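Local structure of D-glycerate 3-kinase (Cryptococcus neoformans var. grubii serotype A, 6CKG) at residues 43-49 with 128-134. The protein probably phosphorylates D-glycerate, as expected of a D-glycerate 3-kinase. Residues are numbered along the deposited sequence; the frame is centred on the assembly and turned at random.
Sequences TMCPPLV and LKSINDR
N132 reaches across to the loop that leads through P46 and P47 into strand 48-53 and gives its ND2 to the backbone O of C45 (2.9 Å). This single direct hydrogen bond is nearly straight, 169° at the hydrogen, and the acceptor lies close to the plane of the N132 amide while the donor lies in the C45 carbonyl plane. The same amide group slides along P47, whose CD sits 3.5 Å from ND2. Its other end is also held, OD1 accepting from the backbone N of I174, so both polar atoms of this buried side chain are used and the amide is fixed in rotation.

The two prolines press on the end of helix 118-129. P47 places CG 3.2 Å from the O of L128 and meets the CG2 methyl of I131 at 4.0 Å, and P46 rests CB against the O of K129. The K129 side chain reaches from the helix end toward V49: bends at chi3 and chi4 (76° and 93°) bring NZ to 3.6 Å from CG2 of V49, its chain crossing that side chain at about a right angle. NZ donates to Q244 O and to a water that in turn donates to P47 O.

Nearer the surface the contact passes to M44, D133 and R134. M44 packs CB and CG on the O of N132, and its SD lies over one face of the R134 guanidinium, 3.3 Å from NH2, although R134 is poorly ordered. Water bridges D133 OD1 to M44 O.

N132 is itself the third residue of the type I turn S130-D133, closed by D133 N to S130 O, and its CB points toward the loop. The arrangement packs a helix C-terminus and its following turn against the lead-in to a central strand of the parallel part of the sheet, as in an alpha/beta fold of the P-loop kinase type.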
loop_
_atom_site.group_PDB
_atom_site.type_symbol
_atom_site.label_atom_id
_atom_site.label_comp_id
_atom_site.label_asym_id
_atom_site.label_seq_id
_atom_site.Cartn_x
_atom_site.Cartn_y
_atom_site.Cartn_z
ATOM N N THR A 43 29.063 -2.673 7.936
ATOM C CA THR A 43 27.963 -2.740 8.884
ATOM C C THR A 43 27.153 -4.020 8.673
ATOM O O THR A 43 27.292 -4.725 7.671
ATOM C CB THR A 43 27.053 -1.519 8.748
ATOM O OG1 THR A 43 26.774 -1.279 7.364
ATOM C CG2 THR A 43 27.704 -0.284 9.354
ATOM N N MET A 44 26.294 -4.314 9.647
ATOM C CA MET A 44 25.417 -5.472 9.552
ATOM C C MET A 44 24.459 -5.332 8.373
ATOM O O MET A 44 24.071 -4.224 7.982
ATOM C CB MET A 44 24.615 -5.643 10.842
ATOM C CG MET A 44 25.442 -6.070 12.045
ATOM S SD MET A 44 26.106 -7.724 11.830
ATOM C CE MET A 44 24.621 -8.642 11.413
ATOM N N CYS A 45 24.060 -6.473 7.818
ATOM C CA CYS A 45 23.101 -6.451 6.720
ATOM C C CYS A 45 21.755 -5.924 7.214
ATOM O O CYS A 45 21.234 -6.403 8.232
ATOM C CB CYS A 45 22.933 -7.837 6.101
ATOM S SG CYS A 45 21.861 -7.791 4.621
ATOM N N PRO A 46 21.177 -4.933 6.547
ATOM C CA PRO A 46 19.871 -4.417 6.958
ATOM C C PRO A 46 18.780 -5.436 6.684
ATOM O O PRO A 46 18.999 -6.394 5.923
ATOM C CB PRO A 46 19.686 -3.166 6.081
ATOM C CG PRO A 46 20.989 -2.952 5.387
ATOM C CD PRO A 46 21.689 -4.256 5.346
ATOM N N PRO A 47 17.595 -5.264 7.279
ATOM C CA PRO A 47 16.442 -6.076 6.860
ATOM C C PRO A 47 16.189 -5.916 5.368
ATOM O O PRO A 47 16.386 -4.840 4.799
ATOM C CB PRO A 47 15.271 -5.497 7.668
ATOM C CG PRO A 47 15.875 -4.613 8.700
ATOM C CD PRO A 47 17.218 -4.198 8.230
ATOM N N LEU A 48 15.740 -7.002 4.742
ATOM C CA LEU A 48 15.182 -6.938 3.399
ATOM C C LEU A 48 13.837 -6.236 3.470
ATOM O O LEU A 48 12.968 -6.653 4.236
ATOM C CB LEU A 48 15.010 -8.348 2.833
ATOM C CG LEU A 48 14.322 -8.471 1.471
ATOM C CD1 LEU A 48 15.287 -8.028 0.356
ATOM C CD2 LEU A 48 13.846 -9.923 1.241
ATOM N N VAL A 49 13.652 -5.175 2.686
ATOM C CA VAL A 49 12.370 -4.470 2.641
ATOM C C VAL A 49 11.562 -5.029 1.472
ATOM O O VAL A 49 11.926 -4.849 0.306
ATOM C CB VAL A 49 12.536 -2.950 2.498
ATOM C CG1 VAL A 49 11.157 -2.287 2.501
ATOM C CG2 VAL A 49 13.404 -2.381 3.612
ATOM N N LEU A 128 13.779 1.128 10.929
ATOM C CA LEU A 128 13.797 -0.320 10.734
ATOM C C LEU A 128 15.024 -0.753 9.945
ATOM O O LEU A 128 15.628 -1.791 10.243
ATOM C CB LEU A 128 12.520 -0.786 10.035
ATOM C CG LEU A 128 11.235 -0.677 10.864
ATOM C CD1 LEU A 128 9.970 -0.870 10.003
ATOM C CD2 LEU A 128 11.248 -1.651 12.031
ATOM N N LYS A 129 15.432 0.045 8.954
ATOM C CA LYS A 129 16.538 -0.362 8.091
ATOM C C LYS A 129 17.889 -0.309 8.800
ATOM O O LYS A 129 18.822 -0.983 8.364
ATOM C CB LYS A 129 16.547 0.491 6.821
ATOM C CG LYS A 129 15.419 0.123 5.851
ATOM C CD LYS A 129 15.331 1.077 4.669
ATOM C CE LYS A 129 16.413 0.825 3.638
ATOM N NZ LYS A 129 15.959 -0.104 2.559
ATOM N N SER A 130 18.014 0.458 9.883
ATOM C CA SER A 130 19.220 0.487 10.697
ATOM C C SER A 130 19.106 -0.388 11.940
ATOM O O SER A 130 20.007 -0.367 12.789
ATOM C CB SER A 130 19.543 1.925 11.109
ATOM O OG SER A 130 18.602 2.408 12.053
ATOM N N ILE A 131 18.025 -1.159 12.071
ATOM C CA ILE A 131 17.772 -1.842 13.342
ATOM C C ILE A 131 18.745 -2.996 13.613
ATOM O O ILE A 131 18.868 -3.432 14.766
ATOM C CB ILE A 131 16.304 -2.316 13.379
ATOM C CG1 ILE A 131 15.804 -2.443 14.818
ATOM C CG2 ILE A 131 16.130 -3.636 12.615
ATOM C CD1 ILE A 131 14.290 -2.483 14.906
ATOM N N ASN A 132 19.462 -3.496 12.604
ATOM C CA ASN A 132 20.440 -4.557 12.839
ATOM C C ASN A 132 21.831 -4.022 13.147
ATOM O O ASN A 132 22.740 -4.818 13.424
ATOM C CB ASN A 132 20.523 -5.500 11.633
ATOM C CG ASN A 132 19.204 -6.156 11.311
ATOM O OD1 ASN A 132 18.356 -6.323 12.184
ATOM N ND2 ASN A 132 19.020 -6.538 10.049
ATOM N N ASP A 133 22.023 -2.705 13.099
ATOM C CA ASP A 133 23.340 -2.130 13.326
ATOM C C ASP A 133 23.793 -2.399 14.750
ATOM O O ASP A 133 23.004 -2.317 15.697
ATOM C CB ASP A 133 23.334 -0.626 13.072
ATOM C CG ASP A 133 23.202 -0.280 11.609
ATOM O OD1 ASP A 133 23.107 -1.206 10.773
ATOM O OD2 ASP A 133 23.190 0.929 11.301
ATOM N N ARG A 134 25.073 -2.722 14.897
ATOM C CA ARG A 134 25.655 -2.955 16.212
ATOM C C ARG A 134 26.780 -1.961 16.472
ATOM O O ARG A 134 26.634 -1.044 17.282
ATOM C CB ARG A 134 26.167 -4.396 16.329
ATOM C CG ARG A 134 25.076 -5.444 16.155
ATOM C CD ARG A 134 25.555 -6.864 16.457
ATOM N NE ARG A 134 26.592 -7.339 15.541
ATOM C CZ ARG A 134 26.814 -8.624 15.271
ATOM N NH1 ARG A 134 26.059 -9.562 15.831
ATOM N NH2 ARG A 134 27.780 -8.978 14.431
HETATM O O HOH W 1 23.442 -1.408 8.218
HETATM O O HOH W 2 26.678 -2.421 12.447
HETATM O O HOH W 3 17.242 -2.916 3.026
#